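Long-range contact in SusD homolog (Bacteroides thetaiotaomicron, PDB 4MRU), which probably binds mucin O-glycans at the outer membrane, as a SusD-like lipoprotein of a gut bacterium: residues L109-D123 with W195-R209. Numbering follows the deposited sequence.
Sequences LAKLLRVTIMQRVTD and WRLFLHSLQLRMAMR. With EDO (1,2-ethanediol), chain E; EDO (1,2-ethanediol), chain F.
Leu112 and Leu202 pack as knobs into holes in the buried contact between two helices of the TPR-like, SusD-type fold. The helix axes run in roughly the same direction, at 34°, and come within 11.5 Å. Leu112 sits among Trp195, Phe198, Leu199 and Leu202. Its CD2 meets Trp195 CE3 at 3.6 Å, while CD1 turns to Leu199. Leu109 CD2 lies over one face of the indole in a CH-pi contact, 3.7 Å from the centroid of the Trp195 five-membered ring. Thr116 OG1 approaches the Phe198 ring at its edge and hydrogen-bonds back to Leu112 O.

Further along, the contact turns polar. Gln119 starts with CG anti to its backbone N (chi1 172°) and bends at chi2. Arg205 NH1 donates a hydrogen bond to Gln119 OE1 at 3.1 Å, on a lone pair of OE1, which itself lies in the guanidinium plane. Gln119 NE2 donates to Asp123 OD2. Arg205 also pairs with Glu329, and Arg209 with Glu429 and Glu433. Tyr156 hydrogen-bonds to Asp123 OD1. An asparagine in place of Asp123 has no charge, so Arg209 would probably lose its salt bridge across the helices. Arg209 grips Asp123 side-on, with NE at 3.0 Å and NH2 at 2.9 Å from the single atom OD2.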
ATOM      1  N   LEU A 109       3.197  10.262  19.422  1.00 22.60           N
ATOM      2  CA  LEU A 109       3.806  10.092  18.102  1.00 23.23           C
ATOM      3  C   LEU A 109       4.431   8.697  17.927  1.00 24.21           C
ATOM      4  O   LEU A 109       4.292   8.092  16.857  1.00 19.54           O
ATOM      5  CB  LEU A 109       4.853  11.167  17.837  1.00 25.21           C
ATOM      6  CG  LEU A 109       4.280  12.570  17.652  1.00 28.18           C
ATOM      7  CD1 LEU A 109       5.411  13.598  17.565  1.00 31.37           C
ATOM      8  CD2 LEU A 109       3.401  12.662  16.414  1.00 27.91           C
ATOM      9  N   ALA A 110       5.095   8.186  18.964  1.00 20.83           N
ATOM     10  CA  ALA A 110       5.644   6.854  18.892  1.00 22.86           C
ATOM     11  C   ALA A 110       4.554   5.823  18.662  1.00 21.73           C
ATOM     12  O   ALA A 110       4.691   4.934  17.833  1.00 22.67           O
ATOM     13  CB  ALA A 110       6.402   6.533  20.173  1.00 23.06           C
ATOM     14  N   LYS A 111       3.475   5.937  19.422  1.00 22.20           N
ATOM     15  CA  LYS A 111       2.325   5.071  19.283  1.00 23.34           C
ATOM     16  C   LYS A 111       1.736   5.118  17.864  1.00 21.44           C
ATOM     17  O   LYS A 111       1.436   4.112  17.268  1.00 19.19           O
ATOM     18  CB  LYS A 111       1.296   5.481  20.373  1.00 25.00           C
ATOM     19  CG  LYS A 111       0.050   4.629  20.474  1.00 29.00           C
ATOM     20  CD  LYS A 111      -0.810   4.995  21.724  1.00 27.04           C
ATOM     21  CE  LYS A 111      -0.146   4.639  23.026  1.00 31.12           C
ATOM     22  NZ  LYS A 111      -0.981   5.077  24.170  1.00 30.36           N
ATOM     23  N   LEU A 112       1.558   6.314  17.334  1.00 19.58           N
ATOM     24  CA  LEU A 112       0.985   6.507  16.016  1.00 17.22           C
ATOM     25  C   LEU A 112       1.884   5.910  14.945  1.00 19.03           C
ATOM     26  O   LEU A 112       1.390   5.305  14.013  1.00 18.98           O
ATOM     27  CB  LEU A 112       0.765   8.015  15.748  1.00 18.39           C
ATOM     28  CG  LEU A 112       0.404   8.478  14.353  1.00 21.52           C
ATOM     29  CD1 LEU A 112      -0.887   7.781  13.930  1.00 23.25           C
ATOM     30  CD2 LEU A 112       0.247   9.995  14.295  1.00 22.90           C
ATOM     31  N   LEU A 113       3.203   6.041  15.108  1.00 19.55           N
ATOM     32  CA  LEU A 113       4.114   5.499  14.131  1.00 21.14           C
ATOM     33  C   LEU A 113       4.120   3.979  14.205  1.00 20.16           C
ATOM     34  O   LEU A 113       4.157   3.317  13.170  1.00 19.45           O
ATOM     35  CB  LEU A 113       5.504   6.045  14.335  1.00 20.40           C
ATOM     36  CG  LEU A 113       5.626   7.509  13.944  1.00 23.31           C
ATOM     37  CD1 LEU A 113       6.930   8.034  14.469  1.00 22.12           C
ATOM     38  CD2 LEU A 113       5.519   7.722  12.429  1.00 27.96           C
ATOM     39  N   ARG A 114       4.040   3.415  15.403  1.00 18.39           N
ATOM     40  CA  ARG A 114       3.977   1.968  15.510  1.00 17.52           C
ATOM     41  C   ARG A 114       2.720   1.411  14.807  1.00 19.11           C
ATOM     42  O   ARG A 114       2.788   0.409  14.093  1.00 20.31           O
ATOM     43  CB  ARG A 114       4.028   1.545  16.949  1.00 20.02           C
ATOM     44  CG  ARG A 114       3.691   0.074  17.147  1.00 21.15           C
ATOM     45  CD  ARG A 114       4.094  -0.307  18.552  1.00 23.78           C
ATOM     46  NE  ARG A 114       3.600  -1.621  18.943  1.00 23.32           N
ATOM     47  CZ  ARG A 114       2.490  -1.851  19.622  1.00 25.37           C
ATOM     48  NH1 ARG A 114       1.657  -0.869  19.995  1.00 27.37           N
ATOM     49  NH2 ARG A 114       2.205  -3.101  19.944  1.00 23.37           N
ATOM     50  N   VAL A 115       1.574   2.037  15.022  1.00 19.71           N
ATOM     51  CA  VAL A 115       0.391   1.616  14.335  1.00 17.96           C
ATOM     52  C   VAL A 115       0.612   1.720  12.820  1.00 19.78           C
ATOM     53  O   VAL A 115       0.257   0.827  12.066  1.00 18.49           O
ATOM     54  CB  VAL A 115      -0.837   2.454  14.733  1.00 18.00           C
ATOM     55  CG1 VAL A 115      -1.994   2.171  13.805  1.00 18.60           C
ATOM     56  CG2 VAL A 115      -1.225   2.191  16.189  1.00 17.17           C
ATOM     57  N   THR A 116       1.150   2.837  12.362  1.00 19.31           N
ATOM     58  CA  THR A 116       1.324   3.042  10.934  1.00 17.46           C
ATOM     59  C   THR A 116       2.220   1.944  10.306  1.00 17.20           C
ATOM     60  O   THR A 116       1.929   1.436   9.245  1.00 18.72           O
ATOM     61  CB  THR A 116       1.903   4.455  10.678  1.00 19.57           C
ATOM     62  OG1 THR A 116       1.047   5.435  11.276  1.00 19.60           O
ATOM     63  CG2 THR A 116       2.067   4.735   9.190  1.00 20.48           C
ATOM     64  N   ILE A 117       3.324   1.604  10.964  1.00 16.99           N
ATOM     65  CA  ILE A 117       4.229   0.563  10.494  1.00 15.78           C
ATOM     66  C   ILE A 117       3.516  -0.783  10.439  1.00 16.95           C
ATOM     67  O   ILE A 117       3.566  -1.513   9.451  1.00 16.70           O
ATOM     68  CB  ILE A 117       5.434   0.418  11.450  1.00 17.30           C
ATOM     69  CG1 ILE A 117       6.312   1.639  11.360  1.00 17.71           C
ATOM     70  CG2 ILE A 117       6.250  -0.823  11.103  1.00 19.00           C
ATOM     71  CD1 ILE A 117       7.259   1.829  12.539  1.00 20.02           C
HETATM   72  N   MSE A 118       2.841  -1.100  11.538  1.00 16.84           N
HETATM   73  CA  MSE A 118       2.333  -2.442  11.711  1.00 20.58           C
HETATM   74  C   MSE A 118       0.982  -2.686  11.050  1.00 20.71           C
HETATM   75  O   MSE A 118       0.604  -3.851  10.841  1.00 18.34           O
HETATM   76  CB  MSE A 118       2.203  -2.729  13.198  1.00 20.05           C
HETATM   77  CG  MSE A 118       3.558  -2.765  13.905  1.00 21.61           C
HETATM   78 SE   MSE A 118       4.727  -4.179  13.137  0.75 27.08          SE
HETATM   79  CE  MSE A 118       6.474  -3.587  13.857  1.00 25.58           C
ATOM     80  N   GLN A 119       0.234  -1.637  10.725  1.00 18.86           N
ATOM     81  CA  GLN A 119      -0.983  -1.820   9.915  1.00 20.01           C
ATOM     82  C   GLN A 119      -0.633  -2.558   8.611  1.00 19.60           C
ATOM     83  O   GLN A 119      -1.351  -3.472   8.159  1.00 20.44           O
ATOM     84  CB  GLN A 119      -1.683  -0.477   9.638  1.00 24.46           C
ATOM     85  CG  GLN A 119      -2.860  -0.513   8.646  1.00 26.18           C
ATOM     86  CD  GLN A 119      -2.426  -0.021   7.283  1.00 30.04           C
ATOM     87  OE1 GLN A 119      -2.233   1.174   7.082  1.00 34.34           O
ATOM     88  NE2 GLN A 119      -2.230  -0.937   6.347  1.00 36.24           N
ATOM     89  N   ARG A 120       0.495  -2.207   8.027  1.00 18.98           N
ATOM     90  CA  ARG A 120       0.941  -2.810   6.785  1.00 17.79           C
ATOM     91  C   ARG A 120       1.299  -4.281   7.032  1.00 16.41           C
ATOM     92  O   ARG A 120       0.954  -5.166   6.244  1.00 17.86           O
ATOM     93  CB  ARG A 120       2.131  -2.073   6.210  1.00 20.72           C
ATOM     94  CG  ARG A 120       1.815  -0.726   5.568  1.00 25.21           C
ATOM     95  CD  ARG A 120       2.969   0.233   5.644  1.00 21.82           C
ATOM     96  NE  ARG A 120       4.236  -0.373   5.191  1.00 22.14           N
ATOM     97  CZ  ARG A 120       4.605  -0.457   3.916  1.00 24.25           C
ATOM     98  NH1 ARG A 120       3.797  -0.035   2.938  1.00 22.14           N
ATOM     99  NH2 ARG A 120       5.738  -1.024   3.616  1.00 24.94           N
ATOM    100  N   VAL A 121       1.999  -4.545   8.119  1.00 17.49           N
ATOM    101  CA  VAL A 121       2.458  -5.898   8.393  1.00 16.77           C
ATOM    102  C   VAL A 121       1.301  -6.860   8.657  1.00 17.27           C
ATOM    103  O   VAL A 121       1.281  -7.954   8.126  1.00 18.75           O
ATOM    104  CB  VAL A 121       3.452  -5.915   9.578  1.00 18.43           C
ATOM    105  CG1 VAL A 121       3.942  -7.311   9.878  1.00 18.89           C
ATOM    106  CG2 VAL A 121       4.641  -4.994   9.253  1.00 18.99           C
ATOM    107  N   THR A 122       0.317  -6.468   9.472  1.00 17.75           N
ATOM    108  CA  THR A 122      -0.806  -7.366   9.667  1.00 18.75           C
ATOM    109  C   THR A 122      -1.597  -7.538   8.347  1.00 19.85           C
ATOM    110  O   THR A 122      -2.107  -8.626   8.095  1.00 19.33           O
ATOM    111  CB  THR A 122      -1.772  -6.974  10.807  1.00 21.42           C
ATOM    112  OG1 THR A 122      -2.777  -8.002  10.934  1.00 21.27           O
ATOM    113  CG2 THR A 122      -2.449  -5.671  10.577  1.00 19.91           C
ATOM    114  N   ASP A 123      -1.698  -6.499   7.541  1.00 19.42           N
ATOM    115  CA  ASP A 123      -2.395  -6.637   6.251  1.00 20.48           C
ATOM    116  C   ASP A 123      -1.714  -7.627   5.312  1.00 19.18           C
ATOM    117  O   ASP A 123      -2.393  -8.309   4.532  1.00 21.24           O
ATOM    118  CB  ASP A 123      -2.545  -5.289   5.538  1.00 21.20           C
ATOM    119  CG  ASP A 123      -3.651  -4.423   6.137  1.00 25.36           C
ATOM    120  OD1 ASP A 123      -4.390  -4.907   7.026  1.00 26.01           O
ATOM    121  OD2 ASP A 123      -3.739  -3.254   5.724  1.00 22.20           O
ATOM    122  N   TRP A 195      -0.239  16.093  12.051  1.00 20.65           N
ATOM    123  CA  TRP A 195      -0.256  14.716  12.566  1.00 19.43           C
ATOM    124  C   TRP A 195      -1.686  14.260  12.874  1.00 22.46           C
ATOM    125  O   TRP A 195      -2.022  13.099  12.585  1.00 20.17           O
ATOM    126  CB  TRP A 195       0.649  14.548  13.789  1.00 21.30           C
ATOM    127  CG  TRP A 195       2.074  14.408  13.420  1.00 19.29           C
ATOM    128  CD1 TRP A 195       3.074  15.296  13.627  1.00 21.32           C
ATOM    129  CD2 TRP A 195       2.650  13.308  12.702  1.00 20.79           C
ATOM    130  NE1 TRP A 195       4.264  14.815  13.121  1.00 22.81           N
ATOM    131  CE2 TRP A 195       4.031  13.599  12.531  1.00 21.31           C
ATOM    132  CE3 TRP A 195       2.132  12.129  12.160  1.00 19.44           C
ATOM    133  CZ2 TRP A 195       4.893  12.741  11.846  1.00 24.73           C
ATOM    134  CZ3 TRP A 195       2.994  11.264  11.465  1.00 22.90           C
ATOM    135  CH2 TRP A 195       4.370  11.556  11.352  1.00 23.56           C
ATOM    136  N   ARG A 196      -2.556  15.147  13.382  1.00 20.93           N
ATOM    137  CA  ARG A 196      -3.951  14.715  13.626  1.00 24.77           C
ATOM    138  C   ARG A 196      -4.736  14.424  12.332  1.00 19.60           C
ATOM    139  O   ARG A 196      -5.499  13.465  12.275  1.00 21.06           O
ATOM    140  CB  ARG A 196      -4.728  15.728  14.481  1.00 23.36           C
ATOM    141  CG  ARG A 196      -4.151  15.803  15.894  1.00 25.16           C
ATOM    142  CD  ARG A 196      -5.059  16.612  16.804  1.00 27.74           C
ATOM    143  NE  ARG A 196      -6.251  15.850  17.064  1.00 25.81           N
ATOM    144  CZ  ARG A 196      -7.496  16.288  16.950  1.00 30.46           C
ATOM    145  NH1 ARG A 196      -7.773  17.528  16.595  1.00 31.70           N
ATOM    146  NH2 ARG A 196      -8.480  15.453  17.226  1.00 28.44           N
ATOM    147  N   LEU A 197      -4.552  15.245  11.303  1.00 19.11           N
ATOM    148  CA  LEU A 197      -5.172  14.988  10.024  1.00 20.68           C
ATOM    149  C   LEU A 197      -4.750  13.621   9.518  1.00 19.57           C
ATOM    150  O   LEU A 197      -5.585  12.794   9.055  1.00 20.78           O
ATOM    151  CB  LEU A 197      -4.799  16.059   9.008  1.00 20.10           C
ATOM    152  CG  LEU A 197      -5.282  17.480   9.335  1.00 21.33           C
ATOM    153  CD1 LEU A 197      -4.782  18.431   8.247  1.00 20.74           C
ATOM    154  CD2 LEU A 197      -6.784  17.505   9.458  1.00 22.94           C
ATOM    155  N   PHE A 198      -3.454  13.359   9.615  1.00 21.82           N
ATOM    156  CA  PHE A 198      -2.951  12.077   9.144  1.00 19.51           C
ATOM    157  C   PHE A 198      -3.554  10.939   9.967  1.00 19.29           C
ATOM    158  O   PHE A 198      -3.979   9.909   9.420  1.00 19.50           O
ATOM    159  CB  PHE A 198      -1.422  12.007   9.201  1.00 19.59           C
ATOM    160  CG  PHE A 198      -0.897  10.646   9.002  1.00 18.78           C
ATOM    161  CD1 PHE A 198      -0.913  10.073   7.735  1.00 23.02           C
ATOM    162  CD2 PHE A 198      -0.417   9.911  10.064  1.00 19.57           C
ATOM    163  CE1 PHE A 198      -0.447   8.786   7.536  1.00 21.06           C
ATOM    164  CE2 PHE A 198       0.038   8.627   9.870  1.00 21.75           C
ATOM    165  CZ  PHE A 198       0.046   8.078   8.599  1.00 21.50           C
ATOM    166  N   LEU A 199      -3.540  11.093  11.273  1.00 18.82           N
ATOM    167  CA  LEU A 199      -4.103  10.033  12.141  1.00 19.00           C
ATOM    168  C   LEU A 199      -5.546   9.716  11.785  1.00 18.96           C
ATOM    169  O   LEU A 199      -5.945   8.549  11.706  1.00 18.55           O
ATOM    170  CB  LEU A 199      -3.997  10.466  13.599  1.00 19.22           C
ATOM    171  CG  LEU A 199      -4.397   9.528  14.715  1.00 23.64           C
ATOM    172  CD1 LEU A 199      -3.609   9.908  15.963  1.00 22.46           C
ATOM    173  CD2 LEU A 199      -5.884   9.589  14.978  1.00 23.23           C
ATOM    174  N   HIS A 200      -6.340  10.757  11.581  1.00 17.59           N
ATOM    175  CA  HIS A 200      -7.749  10.558  11.169  1.00 17.61           C
ATOM    176  C   HIS A 200      -7.888   9.898   9.793  1.00 18.57           C
ATOM    177  O   HIS A 200      -8.811   9.116   9.552  1.00 17.85           O
ATOM    178  CB  HIS A 200      -8.485  11.876  11.210  1.00 17.54           C
ATOM    179  CG  HIS A 200      -8.490  12.505  12.564  1.00 18.41           C
ATOM    180  ND1 HIS A 200      -8.384  13.875  12.754  1.00 19.51           N
ATOM    181  CD2 HIS A 200      -8.490  11.954  13.797  1.00 21.37           C
ATOM    182  CE1 HIS A 200      -8.399  14.129  14.050  1.00 21.98           C
ATOM    183  NE2 HIS A 200      -8.425  12.980  14.699  1.00 24.50           N
ATOM    184  N   SER A 201      -6.990  10.236   8.886  1.00 20.90           N
ATOM    185  CA  SER A 201      -6.972   9.634   7.580  1.00 20.79           C
ATOM    186  C   SER A 201      -6.633   8.115   7.681  1.00 19.86           C
ATOM    187  O   SER A 201      -7.229   7.311   7.030  1.00 19.66           O
ATOM    188  CB  SER A 201      -5.979  10.372   6.674  1.00 18.84           C
ATOM    189  OG  SER A 201      -6.271  11.770   6.642  1.00 21.45           O
ATOM    190  N   LEU A 202      -5.680   7.769   8.530  1.00 18.01           N
ATOM    191  CA  LEU A 202      -5.343   6.366   8.757  1.00 17.13           C
ATOM    192  C   LEU A 202      -6.509   5.621   9.386  1.00 19.76           C
ATOM    193  O   LEU A 202      -6.767   4.478   9.004  1.00 18.83           O
ATOM    194  CB  LEU A 202      -4.146   6.263   9.669  1.00 19.68           C
ATOM    195  CG  LEU A 202      -3.531   4.895   9.952  1.00 19.50           C
ATOM    196  CD1 LEU A 202      -3.150   4.201   8.662  1.00 21.90           C
ATOM    197  CD2 LEU A 202      -2.320   5.061  10.865  1.00 23.61           C
ATOM    198  N   GLN A 203      -7.199   6.241  10.353  1.00 16.97           N
ATOM    199  CA  GLN A 203      -8.417   5.637  10.917  1.00 19.23           C
ATOM    200  C   GLN A 203      -9.452   5.369   9.816  1.00 19.56           C
ATOM    201  O   GLN A 203     -10.087   4.321   9.802  1.00 22.79           O
ATOM    202  CB  GLN A 203      -9.048   6.514  11.970  1.00 20.00           C
ATOM    203  CG  GLN A 203      -8.266   6.659  13.259  1.00 23.02           C
ATOM    204  CD  GLN A 203      -8.823   7.783  14.150  1.00 23.09           C
ATOM    205  OE1 GLN A 203      -9.181   8.868  13.675  1.00 25.80           O
ATOM    206  NE2 GLN A 203      -8.898   7.510  15.453  1.00 24.77           N
ATOM    207  N   LEU A 204      -9.601   6.305   8.898  1.00 18.59           N
ATOM    208  CA  LEU A 204     -10.513   6.144   7.773  1.00 18.81           C
ATOM    209  C   LEU A 204     -10.115   4.961   6.869  1.00 20.46           C
ATOM    210  O   LEU A 204     -10.946   4.152   6.476  1.00 17.08           O
ATOM    211  CB  LEU A 204     -10.556   7.440   6.968  1.00 18.84           C
ATOM    212  CG  LEU A 204     -11.422   7.448   5.705  1.00 18.30           C
ATOM    213  CD1 LEU A 204     -12.866   7.102   6.034  1.00 20.01           C
ATOM    214  CD2 LEU A 204     -11.340   8.799   5.032  1.00 23.32           C
ATOM    215  N   ARG A 205      -8.830   4.885   6.540  1.00 19.40           N
ATOM    216  CA  ARG A 205      -8.322   3.801   5.711  1.00 19.01           C
ATOM    217  C   ARG A 205      -8.590   2.438   6.362  1.00 18.34           C
ATOM    218  O   ARG A 205      -9.088   1.536   5.741  1.00 17.41           O
ATOM    219  CB  ARG A 205      -6.823   3.966   5.512  1.00 22.12           C
ATOM    220  CG  ARG A 205      -6.210   2.881   4.668  1.00 21.77           C
ATOM    221  CD  ARG A 205      -4.686   2.822   4.839  1.00 23.73           C
ATOM    222  NE  ARG A 205      -4.010   3.697   3.891  1.00 28.89           N
ATOM    223  CZ  ARG A 205      -2.690   3.883   3.872  1.00 31.20           C
ATOM    224  NH1 ARG A 205      -1.924   3.264   4.767  1.00 25.91           N
ATOM    225  NH2 ARG A 205      -2.148   4.687   2.966  1.00 28.82           N
HETATM  226  N   MSE A 206      -8.242   2.332   7.638  1.00 18.06           N
HETATM  227  CA  MSE A 206      -8.393   1.083   8.369  1.00 18.68           C
HETATM  228  C   MSE A 206      -9.846   0.721   8.581  1.00 21.47           C
HETATM  229  O   MSE A 206     -10.207  -0.449   8.478  1.00 19.80           O
HETATM  230  CB  MSE A 206      -7.703   1.247   9.705  1.00 19.45           C
HETATM  231  CG  MSE A 206      -6.186   1.278   9.546  1.00 22.39           C
HETATM  232 SE   MSE A 206      -5.354   1.682  11.303  0.75 33.94          SE
HETATM  233  CE  MSE A 206      -6.437   0.527  12.489  1.00 32.50           C
ATOM    234  N   ALA A 207     -10.697   1.705   8.824  1.00 19.13           N
ATOM    235  CA  ALA A 207     -12.141   1.440   8.875  1.00 20.79           C
ATOM    236  C   ALA A 207     -12.646   0.851   7.565  1.00 18.88           C
ATOM    237  O   ALA A 207     -13.394  -0.130   7.562  1.00 20.23           O
ATOM    238  CB  ALA A 207     -12.907   2.707   9.242  1.00 19.59           C
HETATM  239  N   MSE A 208     -12.274   1.439   6.423  1.00 19.31           N
HETATM  240  CA  MSE A 208     -12.804   0.968   5.136  1.00 16.44           C
HETATM  241  C   MSE A 208     -12.349  -0.460   4.865  1.00 18.43           C
HETATM  242  O   MSE A 208     -13.101  -1.264   4.325  1.00 18.94           O
HETATM  243  CB  MSE A 208     -12.352   1.910   3.999  1.00 20.74           C
HETATM  244  CG  MSE A 208     -13.192   1.727   2.744  1.00 20.27           C
HETATM  245 SE   MSE A 208     -15.074   2.306   3.028  0.75 25.64          SE
HETATM  246  CE  MSE A 208     -14.718   4.125   3.630  1.00 19.55           C
ATOM    247  N   ARG A 209     -11.174  -0.803   5.362  1.00 17.53           N
ATOM    248  CA  ARG A 209     -10.578  -2.122   5.205  1.00 17.20           C
ATOM    249  C   ARG A 209     -11.477  -3.191   5.777  1.00 20.56           C
ATOM    250  O   ARG A 209     -11.495  -4.291   5.242  1.00 21.63           O
ATOM    251  CB  ARG A 209      -9.190  -2.207   5.869  1.00 16.43           C
ATOM    252  CG  ARG A 209      -8.415  -3.446   5.445  1.00 17.70           C
ATOM    253  CD  ARG A 209      -7.617  -3.268   4.138  1.00 17.47           C
ATOM    254  NE  ARG A 209      -6.379  -2.553   4.432  1.00 20.05           N
ATOM    255  CZ  ARG A 209      -5.894  -1.482   3.826  1.00 23.73           C
ATOM    256  NH1 ARG A 209      -6.484  -0.924   2.770  1.00 18.62           N
ATOM    257  NH2 ARG A 209      -4.746  -0.993   4.286  1.00 24.90           N
TER
HETATM  258  C1  EDO E 603     -10.993   9.932  17.184  1.00 23.22           C
HETATM  259  O1  EDO E 603      -9.579   9.743  17.154  1.00 28.91           O
HETATM  260  C2  EDO E 603     -11.387  10.730  15.965  1.00 29.98           C
HETATM  261  O2  EDO E 603     -11.340   9.822  14.871  1.00 25.37           O
HETATM  262  C1  EDO F 604       1.283   4.156   5.312  1.00 40.91           C
HETATM  263  O1  EDO F 604       0.922   2.785   5.106  1.00 43.43           O
HETATM  264  C2  EDO F 604       1.977   4.517   4.045  1.00 39.66           C
HETATM  265  O2  EDO F 604       0.964   4.386   3.064  1.00 36.18           O